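Local structure of transcriptional regulator, SorC family (Enterococcus faecalis, 2O0M) at residues Lys99-Tyr104 against Thr327-Asp332; Thr132-Leu137 against Tyr302-Ala307; Thr152-Val157 against Ala193-Lys198; Glu271-Phe276 against Arg317-Asn322. The protein probably regulates transcription by binding DNA in response to a sugar or sugar phosphate. All coordinates share one frame; numbering follows the deposited sequence.

Interaction 1: Lys99-Tyr104 against Thr327-Asp332; sequences KEMTQY and TWLITD
The methyl end of M101, a selenomethionine on helix 96-105, meets L329 and T331 on strand 328-332, and this single CE carbon makes the whole apolar contact. M101 CE lies 3.8 Å from L329 CD2, the two side chains passing each other at a slant. Toward T331 the approach is end-on: M101 CE faces T331 CG2 at 4.2 Å. L329 and T331 stand two positions apart on the strand, so both send their side chains to the helix side of the sheet, and CE settles against the pair of them. The chain of M101 bends at chi2 (-71°) and again at chi3 (-75°), which turns the methyl toward the strand.

T331 divides its two branches between separate tasks. OG1 sits anti to the backbone N (chi1 -168°) and is hydrogen-bonded to the backbone O of A307, while CG2 is left to the helix. Within the same helical turn as M101, K99 O accepts both T102 OG1 at 3.0 Å and Q103 N at 3.0 Å, the two donors arriving from one face of its carbonyl plane. M101 also packs on C110 of strand 109-113, which runs parallel to 328-332, so the helix lies across both strands; L340, near the chain end, adds further cover. Burying 87 Å² in all, the contact is helix-on-sheet packing, consistent with a Rossmann-like sugar-binding domain.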
loop_
_atom_site.group_PDB
_atom_site.type_symbol
_atom_site.label_atom_id
_atom_site.label_comp_id
_atom_site.label_asym_id
_atom_site.label_seq_id
_atom_site.Cartn_x
_atom_site.Cartn_y
_atom_site.Cartn_z
ATOM N N LYS A 99 6.008 -4.960 -20.569
ATOM C CA LYS A 99 5.692 -6.353 -20.907
ATOM C C LYS A 99 6.587 -7.319 -20.153
ATOM O O LYS A 99 6.117 -8.307 -19.591
ATOM C CB LYS A 99 5.859 -6.591 -22.409
ATOM C CG LYS A 99 5.769 -8.065 -22.833
ATOM C CD LYS A 99 6.126 -8.213 -24.308
ATOM C CE LYS A 99 6.365 -9.674 -24.697
ATOM N NZ LYS A 99 6.967 -9.803 -26.064
ATOM N N GLU A 100 7.884 -7.039 -20.156
ATOM C CA GLU A 100 8.840 -7.906 -19.488
ATOM C C GLU A 100 8.532 -7.971 -17.987
ATOM O O GLU A 100 8.612 -9.034 -17.373
ATOM C CB GLU A 100 10.278 -7.440 -19.745
ATOM C CG GLU A 100 10.751 -7.691 -21.193
ATOM C CD GLU A 100 12.224 -7.373 -21.429
ATOM O OE1 GLU A 100 13.015 -7.344 -20.459
ATOM O OE2 GLU A 100 12.601 -7.174 -22.609
HETATM N N MSE A 101 8.152 -6.840 -17.403
HETATM C CA MSE A 101 7.813 -6.813 -15.971
HETATM C C MSE A 101 6.551 -7.612 -15.657
HETATM O O MSE A 101 6.540 -8.389 -14.709
HETATM C CB MSE A 101 7.661 -5.371 -15.459
HETATM C CG MSE A 101 8.981 -4.625 -15.319
HETATM SE SE MSE A 101 10.056 -5.274 -13.829
HETATM C CE MSE A 101 9.042 -4.470 -12.423
ATOM N N THR A 102 5.494 -7.442 -16.450
ATOM C CA THR A 102 4.255 -8.178 -16.183
ATOM C C THR A 102 4.483 -9.685 -16.288
ATOM O O THR A 102 3.960 -10.447 -15.493
ATOM C CB THR A 102 3.087 -7.791 -17.122
ATOM O OG1 THR A 102 3.374 -8.216 -18.457
ATOM C CG2 THR A 102 2.865 -6.304 -17.112
ATOM N N GLN A 103 5.275 -10.101 -17.274
ATOM C CA GLN A 103 5.565 -11.516 -17.484
ATOM C C GLN A 103 6.484 -12.080 -16.410
ATOM O O GLN A 103 6.336 -13.225 -15.998
ATOM C CB GLN A 103 6.142 -11.725 -18.887
ATOM C CG GLN A 103 5.105 -11.388 -19.951
ATOM C CD GLN A 103 5.512 -11.787 -21.356
ATOM O OE1 GLN A 103 6.694 -11.891 -21.669
ATOM N NE2 GLN A 103 4.522 -12.018 -22.210
ATOM N N TYR A 104 7.418 -11.264 -15.936
ATOM C CA TYR A 104 8.332 -11.690 -14.878
ATOM C C TYR A 104 7.549 -12.097 -13.630
ATOM O O TYR A 104 7.861 -13.101 -12.992
ATOM C CB TYR A 104 9.313 -10.560 -14.548
ATOM C CG TYR A 104 10.403 -10.918 -13.566
ATOM C CD1 TYR A 104 10.215 -10.760 -12.196
ATOM C CD2 TYR A 104 11.633 -11.388 -14.005
ATOM C CE1 TYR A 104 11.214 -11.088 -11.289
ATOM C CE2 TYR A 104 12.640 -11.704 -13.110
ATOM C CZ TYR A 104 12.424 -11.550 -11.755
ATOM O OH TYR A 104 13.428 -11.868 -10.875
ATOM N N THR A 327 -2.964 -7.840 -9.655
ATOM C CA THR A 327 -2.233 -6.636 -9.217
ATOM C C THR A 327 -1.745 -5.810 -10.422
ATOM O O THR A 327 -1.259 -6.363 -11.407
ATOM C CB THR A 327 -1.026 -6.997 -8.308
ATOM O OG1 THR A 327 -1.492 -7.655 -7.116
ATOM C CG2 THR A 327 -0.230 -5.758 -7.895
ATOM N N TRP A 328 -1.918 -4.495 -10.338
ATOM C CA TRP A 328 -1.251 -3.552 -11.231
ATOM C C TRP A 328 -0.049 -3.027 -10.453
ATOM O O TRP A 328 -0.202 -2.560 -9.321
ATOM C CB TRP A 328 -2.161 -2.369 -11.575
ATOM C CG TRP A 328 -3.267 -2.652 -12.536
ATOM C CD1 TRP A 328 -4.190 -3.649 -12.454
ATOM C CD2 TRP A 328 -3.609 -1.881 -13.693
ATOM N NE1 TRP A 328 -5.069 -3.570 -13.517
ATOM C CE2 TRP A 328 -4.729 -2.493 -14.288
ATOM C CE3 TRP A 328 -3.061 -0.747 -14.297
ATOM C CZ2 TRP A 328 -5.318 -2.003 -15.445
ATOM C CZ3 TRP A 328 -3.656 -0.260 -15.456
ATOM C CH2 TRP A 328 -4.767 -0.891 -16.012
ATOM N N LEU A 329 1.138 -3.092 -11.049
ATOM C CA LEU A 329 2.340 -2.555 -10.411
ATOM C C LEU A 329 2.723 -1.253 -11.101
ATOM O O LEU A 329 3.024 -1.250 -12.296
ATOM C CB LEU A 329 3.502 -3.545 -10.481
ATOM C CG LEU A 329 4.861 -3.032 -9.984
ATOM C CD1 LEU A 329 4.814 -2.658 -8.508
ATOM C CD2 LEU A 329 5.950 -4.056 -10.233
ATOM N N ILE A 330 2.692 -0.159 -10.349
ATOM C CA ILE A 330 3.203 1.134 -10.819
ATOM C C ILE A 330 4.612 1.274 -10.265
ATOM O O ILE A 330 4.821 1.230 -9.054
ATOM C CB ILE A 330 2.355 2.320 -10.340
ATOM C CG1 ILE A 330 0.918 2.156 -10.845
ATOM C CG2 ILE A 330 2.985 3.637 -10.809
ATOM C CD1 ILE A 330 -0.062 3.151 -10.304
ATOM N N THR A 331 5.578 1.434 -11.156
ATOM C CA THR A 331 6.970 1.470 -10.758
ATOM C C THR A 331 7.737 2.410 -11.690
ATOM O O THR A 331 7.142 3.125 -12.505
ATOM C CB THR A 331 7.554 0.032 -10.760
ATOM O OG1 THR A 331 8.834 0.007 -10.111
ATOM C CG2 THR A 331 7.636 -0.562 -12.168
ATOM N N ASP A 332 9.049 2.413 -11.564
ATOM C CA ASP A 332 9.857 3.262 -12.441
ATOM C C ASP A 332 10.942 2.480 -13.157
ATOM O O ASP A 332 11.140 1.293 -12.911
ATOM C CB ASP A 332 10.398 4.492 -11.704
ATOM C CG ASP A 332 11.245 4.154 -10.494
ATOM O OD1 ASP A 332 11.750 3.021 -10.389
ATOM O OD2 ASP A 332 11.418 5.054 -9.642
#

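Interaction 2: Thr132-Leu137 against Tyr302-Ala307; sequences TNTLNL and YVVAIA
One branch of V304, CG2, receives both helix residues that touch strand 302-306 here. T134 CG2 and L135 CD2 each approach V304 CG2 to 4.4 Å, so the first shell is three methyl groups in loose van der Waals contact, with no hydrogen bond across the segments. T134 CA is 8.8 Å from V304 CA, and L135 CA is 8.4 Å from Y302 CA.

L135 leaves its backbone obliquely to the strand and gains its contact further out. Its CD1 continues the chain (chi2 -177°), while the second branch, CD2, turns off to meet the valine. T134 points more directly at the strand. Its hydroxyl is turned back into its own helix, where OG1 is hydrogen-bonded to V130 O, so that a methyl and not a polar group is offered to V304.

In the next shell, V304 also packs on L131, one turn earlier in helix 122-138, and on I330 of strand 328-332. T134 leans on W328 of that same strand, and L135 on C238 of strand 238-245. Backbone hydrogen bonds from V304 to V239 and H241 hold its strand beside 238-245, while those of V303 and A305 to W328 hold the other edge. The contact thus seats helix 122-138 on a strand flanked by parallel neighbours in the mixed sheet, an arrangement characteristic of Rossmann-like alpha/beta folds.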
loop_
_atom_site.group_PDB
_atom_site.type_symbol
_atom_site.label_atom_id
_atom_site.label_comp_id
_atom_site.label_asym_id
_atom_site.label_seq_id
_atom_site.Cartn_x
_atom_site.Cartn_y
_atom_site.Cartn_z
ATOM N N THR A 132 -4.019 8.173 -10.562
ATOM C CA THR A 132 -5.279 8.833 -10.898
ATOM C C THR A 132 -5.868 8.238 -12.188
ATOM O O THR A 132 -7.032 7.846 -12.235
ATOM C CB THR A 132 -5.089 10.346 -11.002
ATOM O OG1 THR A 132 -4.627 10.834 -9.743
ATOM C CG2 THR A 132 -6.401 11.045 -11.336
ATOM N N ASN A 133 -5.054 8.149 -13.229
ATOM C CA ASN A 133 -5.521 7.615 -14.507
ATOM C C ASN A 133 -5.952 6.158 -14.389
ATOM O O ASN A 133 -6.967 5.747 -14.966
ATOM C CB ASN A 133 -4.435 7.797 -15.565
ATOM C CG ASN A 133 -4.185 9.260 -15.880
ATOM O OD1 ASN A 133 -5.081 10.108 -15.731
ATOM N ND2 ASN A 133 -2.974 9.572 -16.317
ATOM N N THR A 134 -5.205 5.405 -13.588
ATOM C CA THR A 134 -5.460 3.990 -13.381
ATOM C C THR A 134 -6.787 3.773 -12.647
ATOM O O THR A 134 -7.619 2.984 -13.083
ATOM C CB THR A 134 -4.298 3.351 -12.599
ATOM O OG1 THR A 134 -3.105 3.397 -13.402
ATOM C CG2 THR A 134 -4.601 1.910 -12.224
ATOM N N LEU A 135 -6.992 4.480 -11.537
ATOM C CA LEU A 135 -8.260 4.386 -10.812
ATOM C C LEU A 135 -9.433 4.972 -11.608
ATOM O O LEU A 135 -10.552 4.493 -11.484
ATOM C CB LEU A 135 -8.161 5.045 -9.437
ATOM C CG LEU A 135 -7.142 4.408 -8.470
ATOM C CD1 LEU A 135 -7.210 5.105 -7.154
ATOM C CD2 LEU A 135 -7.354 2.903 -8.291
ATOM N N ASN A 136 -9.192 5.987 -12.428
ATOM C CA ASN A 136 -10.271 6.525 -13.252
ATOM C C ASN A 136 -10.780 5.460 -14.215
ATOM O O ASN A 136 -11.987 5.321 -14.437
ATOM C CB ASN A 136 -9.781 7.734 -14.035
ATOM C CG ASN A 136 -10.866 8.338 -14.901
ATOM O OD1 ASN A 136 -12.003 8.481 -14.466
ATOM N ND2 ASN A 136 -10.520 8.685 -16.133
ATOM N N LEU A 137 -9.844 4.713 -14.789
ATOM C CA LEU A 137 -10.181 3.605 -15.689
ATOM C C LEU A 137 -10.840 2.434 -14.952
ATOM O O LEU A 137 -11.823 1.874 -15.430
ATOM C CB LEU A 137 -8.920 3.101 -16.403
ATOM C CG LEU A 137 -9.016 1.791 -17.201
ATOM C CD1 LEU A 137 -9.811 2.019 -18.471
ATOM C CD2 LEU A 137 -7.645 1.226 -17.551
ATOM N N TYR A 302 -9.553 -4.621 -7.627
ATOM C CA TYR A 302 -8.632 -3.563 -8.053
ATOM C C TYR A 302 -7.527 -3.416 -7.005
ATOM O O TYR A 302 -7.742 -2.889 -5.917
ATOM C CB TYR A 302 -9.395 -2.256 -8.291
ATOM C CG TYR A 302 -10.603 -2.481 -9.168
ATOM C CD1 TYR A 302 -10.462 -3.012 -10.444
ATOM C CD2 TYR A 302 -11.884 -2.254 -8.693
ATOM C CE1 TYR A 302 -11.576 -3.257 -11.250
ATOM C CE2 TYR A 302 -13.003 -2.492 -9.490
ATOM C CZ TYR A 302 -12.841 -3.009 -10.760
ATOM O OH TYR A 302 -13.954 -3.253 -11.558
ATOM N N VAL A 303 -6.356 -3.947 -7.330
ATOM C CA VAL A 303 -5.239 -3.993 -6.408
ATOM C C VAL A 303 -4.077 -3.315 -7.099
ATOM O O VAL A 303 -3.673 -3.747 -8.162
ATOM C CB VAL A 303 -4.874 -5.440 -6.029
ATOM C CG1 VAL A 303 -3.696 -5.447 -5.060
ATOM C CG2 VAL A 303 -6.068 -6.141 -5.393
ATOM N N VAL A 304 -3.549 -2.256 -6.483
ATOM C CA VAL A 304 -2.497 -1.478 -7.101
ATOM C C VAL A 304 -1.354 -1.341 -6.118
ATOM O O VAL A 304 -1.537 -0.775 -5.032
ATOM C CB VAL A 304 -2.998 -0.081 -7.526
ATOM C CG1 VAL A 304 -1.908 0.666 -8.284
ATOM C CG2 VAL A 304 -4.251 -0.191 -8.389
ATOM N N ALA A 305 -0.190 -1.853 -6.516
ATOM C CA ALA A 305 1.060 -1.685 -5.776
ATOM C C ALA A 305 1.863 -0.561 -6.447
ATOM O O ALA A 305 2.002 -0.523 -7.675
ATOM C CB ALA A 305 1.861 -2.948 -5.792
ATOM N N ILE A 306 2.409 0.342 -5.638
ATOM C CA ILE A 306 3.191 1.465 -6.154
ATOM C C ILE A 306 4.530 1.460 -5.445
ATOM O O ILE A 306 4.591 1.708 -4.251
ATOM C CB ILE A 306 2.496 2.819 -5.879
ATOM C CG1 ILE A 306 1.063 2.805 -6.405
ATOM C CG2 ILE A 306 3.287 3.954 -6.526
ATOM C CD1 ILE A 306 0.293 4.116 -6.168
ATOM N N ALA A 307 5.602 1.211 -6.185
ATOM C CA ALA A 307 6.929 1.115 -5.579
ATOM C C ALA A 307 7.972 1.301 -6.654
ATOM O O ALA A 307 7.919 0.659 -7.709
ATOM C CB ALA A 307 7.117 -0.209 -4.863
#

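Interaction 3: Thr152-Val157 against Ala193-Lys198; sequences TTMAMV and AVMANK. With PO4 (phosphate ion), chain B.
M195 and M154, both selenomethionines, bring their methyl ends together at 3.6 Å (CE to CE), and this is the tight part of the contact between helices 188-199 and 152-159. The same M195 CE rests 4.0 Å from V157 CG1, so one methyl touches two residues nearly a helical turn apart. M195 spans the gap by running extended beyond CG (chi3 169°), whereas M154 is folded at chi2 and chi3; each crosses its partner at a slant. L131 of helix 122-138 packs on both M195 and V157, and V240 backs M154.

The looser side lies along V194, which faces segment 152-157 without touching it and packs on A158 and E159 just beyond. The exposed M156 marks the solvent flank of its helix.

At the far end, the first turn of helix 152-159 grips a phosphate ion, probably from the crystallisation liquor. T153 N reaches its O2 at 2.8 Å with an N-H...O angle of 163°, T153 OG1 holds that same O2 at 2.8 Å, and T152 N gives O4 a weak bond. K312 NZ and R252 NH1 are also hydrogen-bonded to it. Such binding at a helix N-terminus is typical of phosphate sites in Rossmann-like folds, and is consistent with a sugar-phosphate pocket here.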
loop_
_atom_site.group_PDB
_atom_site.type_symbol
_atom_site.label_atom_id
_atom_site.label_comp_id
_atom_site.label_asym_id
_atom_site.label_seq_id
_atom_site.Cartn_x
_atom_site.Cartn_y
_atom_site.Cartn_z
ATOM N N THR A 152 6.092 6.848 2.895
ATOM C CA THR A 152 6.569 8.015 2.168
ATOM C C THR A 152 6.074 8.054 0.723
ATOM O O THR A 152 5.602 9.079 0.250
ATOM C CB THR A 152 8.101 8.093 2.208
ATOM O OG1 THR A 152 8.536 8.138 3.568
ATOM C CG2 THR A 152 8.601 9.316 1.477
ATOM N N THR A 153 6.158 6.924 0.025
ATOM C CA THR A 153 5.671 6.844 -1.350
ATOM C C THR A 153 4.206 7.205 -1.435
ATOM O O THR A 153 3.805 8.034 -2.245
ATOM C CB THR A 153 5.875 5.437 -1.914
ATOM O OG1 THR A 153 7.276 5.155 -1.929
ATOM C CG2 THR A 153 5.318 5.320 -3.313
HETATM N N MSE A 154 3.402 6.573 -0.593
HETATM C CA MSE A 154 1.970 6.799 -0.636
HETATM C C MSE A 154 1.579 8.241 -0.259
HETATM O O MSE A 154 0.623 8.792 -0.812
HETATM C CB MSE A 154 1.257 5.802 0.268
HETATM C CG MSE A 154 1.329 4.366 -0.239
HETATM SE SE MSE A 154 0.331 4.098 -1.893
HETATM C CE MSE A 154 -1.420 4.510 -1.184
ATOM N N ALA A 155 2.311 8.852 0.667
ATOM C CA ALA A 155 2.055 10.238 1.064
ATOM C C ALA A 155 2.238 11.160 -0.150
ATOM O O ALA A 155 1.400 12.022 -0.436
ATOM C CB ALA A 155 2.987 10.646 2.171
HETATM N N MSE A 156 3.313 10.930 -0.884
HETATM C CA MSE A 156 3.594 11.746 -2.073
HETATM C C MSE A 156 2.631 11.478 -3.216
HETATM O O MSE A 156 2.190 12.417 -3.914
HETATM C CB MSE A 156 5.025 11.536 -2.539
HETATM C CG MSE A 156 6.049 12.055 -1.564
HETATM SE SE MSE A 156 5.866 13.948 -1.118
HETATM C CE MSE A 156 5.264 14.639 -2.811
ATOM N N VAL A 157 2.297 10.203 -3.426
ATOM C CA VAL A 157 1.273 9.844 -4.388
ATOM C C VAL A 157 -0.036 10.563 -4.078
ATOM O O VAL A 157 -0.649 11.172 -4.958
ATOM C CB VAL A 157 1.029 8.312 -4.408
ATOM C CG1 VAL A 157 -0.259 7.986 -5.164
ATOM C CG2 VAL A 157 2.227 7.590 -5.027
ATOM N N ALA A 193 -7.073 10.780 3.962
ATOM C CA ALA A 193 -7.666 12.114 4.006
ATOM C C ALA A 193 -7.192 12.947 2.837
ATOM O O ALA A 193 -7.989 13.649 2.190
ATOM C CB ALA A 193 -7.350 12.796 5.318
ATOM N N VAL A 194 -5.901 12.861 2.549
ATOM C CA VAL A 194 -5.329 13.600 1.425
ATOM C C VAL A 194 -5.899 13.094 0.101
ATOM O O VAL A 194 -6.308 13.888 -0.762
ATOM C CB VAL A 194 -3.784 13.551 1.430
ATOM C CG1 VAL A 194 -3.211 14.177 0.152
ATOM C CG2 VAL A 194 -3.258 14.282 2.664
HETATM N N MSE A 195 -5.933 11.778 -0.067
HETATM C CA MSE A 195 -6.490 11.211 -1.297
HETATM C C MSE A 195 -7.926 11.661 -1.485
HETATM O O MSE A 195 -8.323 12.029 -2.586
HETATM C CB MSE A 195 -6.444 9.688 -1.264
HETATM C CG MSE A 195 -5.081 9.117 -1.439
HETATM SE SE MSE A 195 -5.163 7.328 -2.275
HETATM C CE MSE A 195 -3.274 7.178 -2.639
ATOM N N ALA A 196 -8.702 11.642 -0.409
ATOM C CA ALA A 196 -10.100 12.053 -0.496
ATOM C C ALA A 196 -10.190 13.494 -0.979
ATOM O O ALA A 196 -10.947 13.809 -1.905
ATOM C CB ALA A 196 -10.789 11.894 0.838
ATOM N N ASN A 197 -9.388 14.364 -0.366
ATOM C CA ASN A 197 -9.367 15.773 -0.736
ATOM C C ASN A 197 -8.998 15.977 -2.189
ATOM O O ASN A 197 -9.710 16.647 -2.921
ATOM C CB ASN A 197 -8.394 16.561 0.135
ATOM C CG ASN A 197 -8.346 18.038 -0.241
ATOM O OD1 ASN A 197 -9.362 18.742 -0.181
ATOM N ND2 ASN A 197 -7.179 18.510 -0.643
ATOM N N LYS A 198 -7.896 15.373 -2.610
ATOM C CA LYS A 198 -7.369 15.622 -3.947
ATOM C C LYS A 198 -8.250 15.043 -5.065
ATOM O O LYS A 198 -8.270 15.575 -6.186
ATOM C CB LYS A 198 -5.945 15.094 -4.068
ATOM C CG LYS A 198 -4.955 15.763 -3.144
ATOM C CD LYS A 198 -4.688 17.208 -3.507
ATOM C CE LYS A 198 -3.412 17.699 -2.831
ATOM N NZ LYS A 198 -3.534 19.076 -2.330
HETATM P P PO4 B . 8.000 3.822 1.883
HETATM O O1 PO4 B . 8.980 2.787 1.468
HETATM O O2 PO4 B . 7.251 4.393 0.738
HETATM O O3 PO4 B . 7.109 3.268 2.950
HETATM O O4 PO4 B . 8.740 4.928 2.572
#

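Interaction 4: Glu271-Phe276 against Arg317-Asn322; sequences ESFGYF and RAYMKN. With PO4 (phosphate ion), chain C.
A beta hairpin, closed by a type I' turn from S272 to Y275, meets the last part of helix 313-320 through Y319. S272 CB lies 3.8 Å from Y319 CD1, and the serine OG stands 4.1 Å above one face of the tyrosine ring, displaced toward its rim. F273 comes in differently: its CE2 is 3.7 Å from Y319 OH, the oxygen lying at the edge of the phenylalanine ring and in its plane. With CG anti to the backbone N (chi1 168°), Y319 presents its ring to S272 and its hydroxyl to F273. H241 meets both aromatic rings, and F277 packs edge-to-face with Y319, so the tyrosine packs among the hairpin, H241 of the adjoining strand 238-245 and F277.

The turn is braced from within. S272 N and Y275 O are 2.9 Å apart in a hydrogen bond matched by Y275 N to S272 O, and G274 N donates to E271 OE2 at 2.8 Å; that carboxylate also forms a salt bridge with R253.

Away from the hairpin, R317 holds a phosphate ion, probably from the crystallisation liquor, through NE to O4 and NH2 to O1, both at 3.0 Å. The whole is a two-residue type I' hairpin packed against a helix of the alpha/beta domain.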
loop_
_atom_site.group_PDB
_atom_site.type_symbol
_atom_site.label_atom_id
_atom_site.label_comp_id
_atom_site.label_asym_id
_atom_site.label_seq_id
_atom_site.Cartn_x
_atom_site.Cartn_y
_atom_site.Cartn_z
ATOM N N GLU A 271 8.283 -5.625 3.178
ATOM C CA GLU A 271 7.113 -5.461 4.025
ATOM C C GLU A 271 5.926 -5.016 3.166
ATOM O O GLU A 271 6.073 -4.271 2.181
ATOM C CB GLU A 271 7.393 -4.412 5.115
ATOM C CG GLU A 271 6.259 -4.204 6.127
ATOM C CD GLU A 271 5.154 -3.301 5.646
ATOM O OE1 GLU A 271 5.346 -2.578 4.643
ATOM O OE2 GLU A 271 4.073 -3.307 6.275
ATOM N N SER A 272 4.743 -5.477 3.547
ATOM C CA SER A 272 3.511 -4.901 3.021
ATOM C C SER A 272 2.345 -5.284 3.931
ATOM O O SER A 272 2.237 -6.444 4.351
ATOM C CB SER A 272 3.259 -5.372 1.592
ATOM O OG SER A 272 2.289 -4.577 0.973
ATOM N N PHE A 273 1.503 -4.308 4.255
ATOM C CA PHE A 273 0.305 -4.522 5.102
ATOM C C PHE A 273 0.620 -5.065 6.502
ATOM O O PHE A 273 -0.258 -5.635 7.164
ATOM C CB PHE A 273 -0.704 -5.457 4.435
ATOM C CG PHE A 273 -1.042 -5.111 3.026
ATOM C CD1 PHE A 273 -1.899 -4.070 2.736
ATOM C CD2 PHE A 273 -0.549 -5.873 1.985
ATOM C CE1 PHE A 273 -2.221 -3.774 1.404
ATOM C CE2 PHE A 273 -0.869 -5.572 0.669
ATOM C CZ PHE A 273 -1.692 -4.535 0.392
ATOM N N GLY A 274 1.853 -4.888 6.969
ATOM C CA GLY A 274 2.250 -5.420 8.269
ATOM C C GLY A 274 2.667 -6.875 8.239
ATOM O O GLY A 274 2.720 -7.536 9.302
ATOM N N TYR A 275 2.937 -7.378 7.034
ATOM C CA TYR A 275 3.571 -8.683 6.835
ATOM C C TYR A 275 4.984 -8.476 6.337
ATOM O O TYR A 275 5.232 -7.563 5.545
ATOM C CB TYR A 275 2.812 -9.526 5.806
ATOM C CG TYR A 275 1.358 -9.772 6.166
ATOM C CD1 TYR A 275 0.959 -10.928 6.822
ATOM C CD2 TYR A 275 0.384 -8.830 5.859
ATOM C CE1 TYR A 275 -0.370 -11.143 7.153
ATOM C CE2 TYR A 275 -0.942 -9.027 6.186
ATOM C CZ TYR A 275 -1.327 -10.185 6.823
ATOM O OH TYR A 275 -2.660 -10.365 7.133
ATOM N N PHE A 276 5.904 -9.331 6.788
ATOM C CA PHE A 276 7.296 -9.272 6.346
ATOM C C PHE A 276 7.664 -10.516 5.556
ATOM O O PHE A 276 7.325 -11.617 5.962
ATOM C CB PHE A 276 8.220 -9.100 7.552
ATOM C CG PHE A 276 8.058 -7.774 8.220
ATOM C CD1 PHE A 276 8.895 -6.720 7.889
ATOM C CD2 PHE A 276 7.017 -7.548 9.115
ATOM C CE1 PHE A 276 8.735 -5.487 8.462
ATOM C CE2 PHE A 276 6.838 -6.297 9.689
ATOM C CZ PHE A 276 7.693 -5.271 9.368
ATOM N N ARG A 317 10.630 -7.615 -5.664
ATOM C CA ARG A 317 10.708 -9.031 -6.045
ATOM C C ARG A 317 10.142 -9.953 -4.958
ATOM O O ARG A 317 9.409 -10.891 -5.248
ATOM C CB ARG A 317 12.154 -9.426 -6.337
ATOM C CG ARG A 317 12.678 -8.901 -7.652
ATOM C CD ARG A 317 14.184 -8.982 -7.700
ATOM N NE ARG A 317 14.663 -10.332 -7.405
ATOM C CZ ARG A 317 15.786 -10.606 -6.744
ATOM N NH1 ARG A 317 16.582 -9.632 -6.307
ATOM N NH2 ARG A 317 16.130 -11.867 -6.516
ATOM N N ALA A 318 10.475 -9.675 -3.706
ATOM C CA ALA A 318 10.105 -10.567 -2.610
ATOM C C ALA A 318 8.606 -10.525 -2.338
ATOM O O ALA A 318 7.972 -11.562 -2.106
ATOM C CB ALA A 318 10.886 -10.226 -1.360
ATOM N N TYR A 319 8.031 -9.327 -2.356
ATOM C CA TYR A 319 6.593 -9.205 -2.119
ATOM C C TYR A 319 5.811 -9.706 -3.334
ATOM O O TYR A 319 4.814 -10.408 -3.189
ATOM C CB TYR A 319 6.149 -7.765 -1.799
ATOM C CG TYR A 319 4.644 -7.690 -1.853
ATOM C CD1 TYR A 319 3.869 -8.198 -0.808
ATOM C CD2 TYR A 319 3.989 -7.232 -2.988
ATOM C CE1 TYR A 319 2.474 -8.202 -0.872
ATOM C CE2 TYR A 319 2.604 -7.227 -3.064
ATOM C CZ TYR A 319 1.847 -7.709 -2.011
ATOM O OH TYR A 319 0.464 -7.707 -2.109
HETATM N N MSE A 320 6.235 -9.318 -4.530
HETATM C CA MSE A 320 5.411 -9.561 -5.711
HETATM C C MSE A 320 5.260 -11.051 -6.034
HETATM O O MSE A 320 4.330 -11.434 -6.757
HETATM C CB MSE A 320 5.934 -8.756 -6.914
HETATM C CG MSE A 320 5.749 -7.249 -6.769
HETATM SE SE MSE A 320 3.900 -6.656 -6.752
HETATM C CE MSE A 320 3.370 -7.519 -8.384
ATOM N N LYS A 321 6.148 -11.882 -5.481
ATOM C CA LYS A 321 6.126 -13.337 -5.703
ATOM C C LYS A 321 4.764 -13.951 -5.450
ATOM O O LYS A 321 4.296 -14.790 -6.247
ATOM C CB LYS A 321 7.163 -14.042 -4.823
ATOM C CG LYS A 321 8.515 -14.128 -5.454
ATOM C CD LYS A 321 9.482 -14.931 -4.619
ATOM C CE LYS A 321 10.725 -15.277 -5.406
ATOM N NZ LYS A 321 11.774 -15.913 -4.575
ATOM N N ASN A 322 4.142 -13.531 -4.350
ATOM C CA ASN A 322 2.830 -14.026 -3.933
ATOM C C ASN A 322 1.697 -12.987 -3.988
ATOM O O ASN A 322 0.632 -13.220 -3.422
ATOM C CB ASN A 322 2.926 -14.627 -2.519
ATOM C CG ASN A 322 2.956 -13.562 -1.393
ATOM O OD1 ASN A 322 3.040 -12.339 -1.633
ATOM N ND2 ASN A 322 2.893 -14.045 -0.149
HETATM P P PO4 C . 13.034 -13.515 -7.775
HETATM O O1 PO4 C . 14.203 -14.120 -7.037
HETATM O O2 PO4 C . 13.397 -13.052 -9.161
HETATM O O3 PO4 C . 11.937 -14.543 -7.858
HETATM O O4 PO4 C . 12.528 -12.333 -6.998
#

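All four contacts lie in the putative sugar-binding domain and gather round one mixed sheet. Interactions 1 and 2, centres about 12 Å apart, reach the neighbouring parallel strands 328-332 and 302-306 and touch directly, for instance through I330 N and A305 O. The centres of interactions 2 and 3 are about 13 Å apart, and I306 packs there on V157 and M154. Centre to centre, interaction 4 is about 15 Å from interaction 1 and about 21 Å from interaction 3, on the opposite side of the chain's centre from the latter. Along the sequence, interaction 1 encloses the other three, 3 is nested within 2, and 2 and 4 interlock. Chain-distant helices are thereby tied into a single Rossmann-like domain.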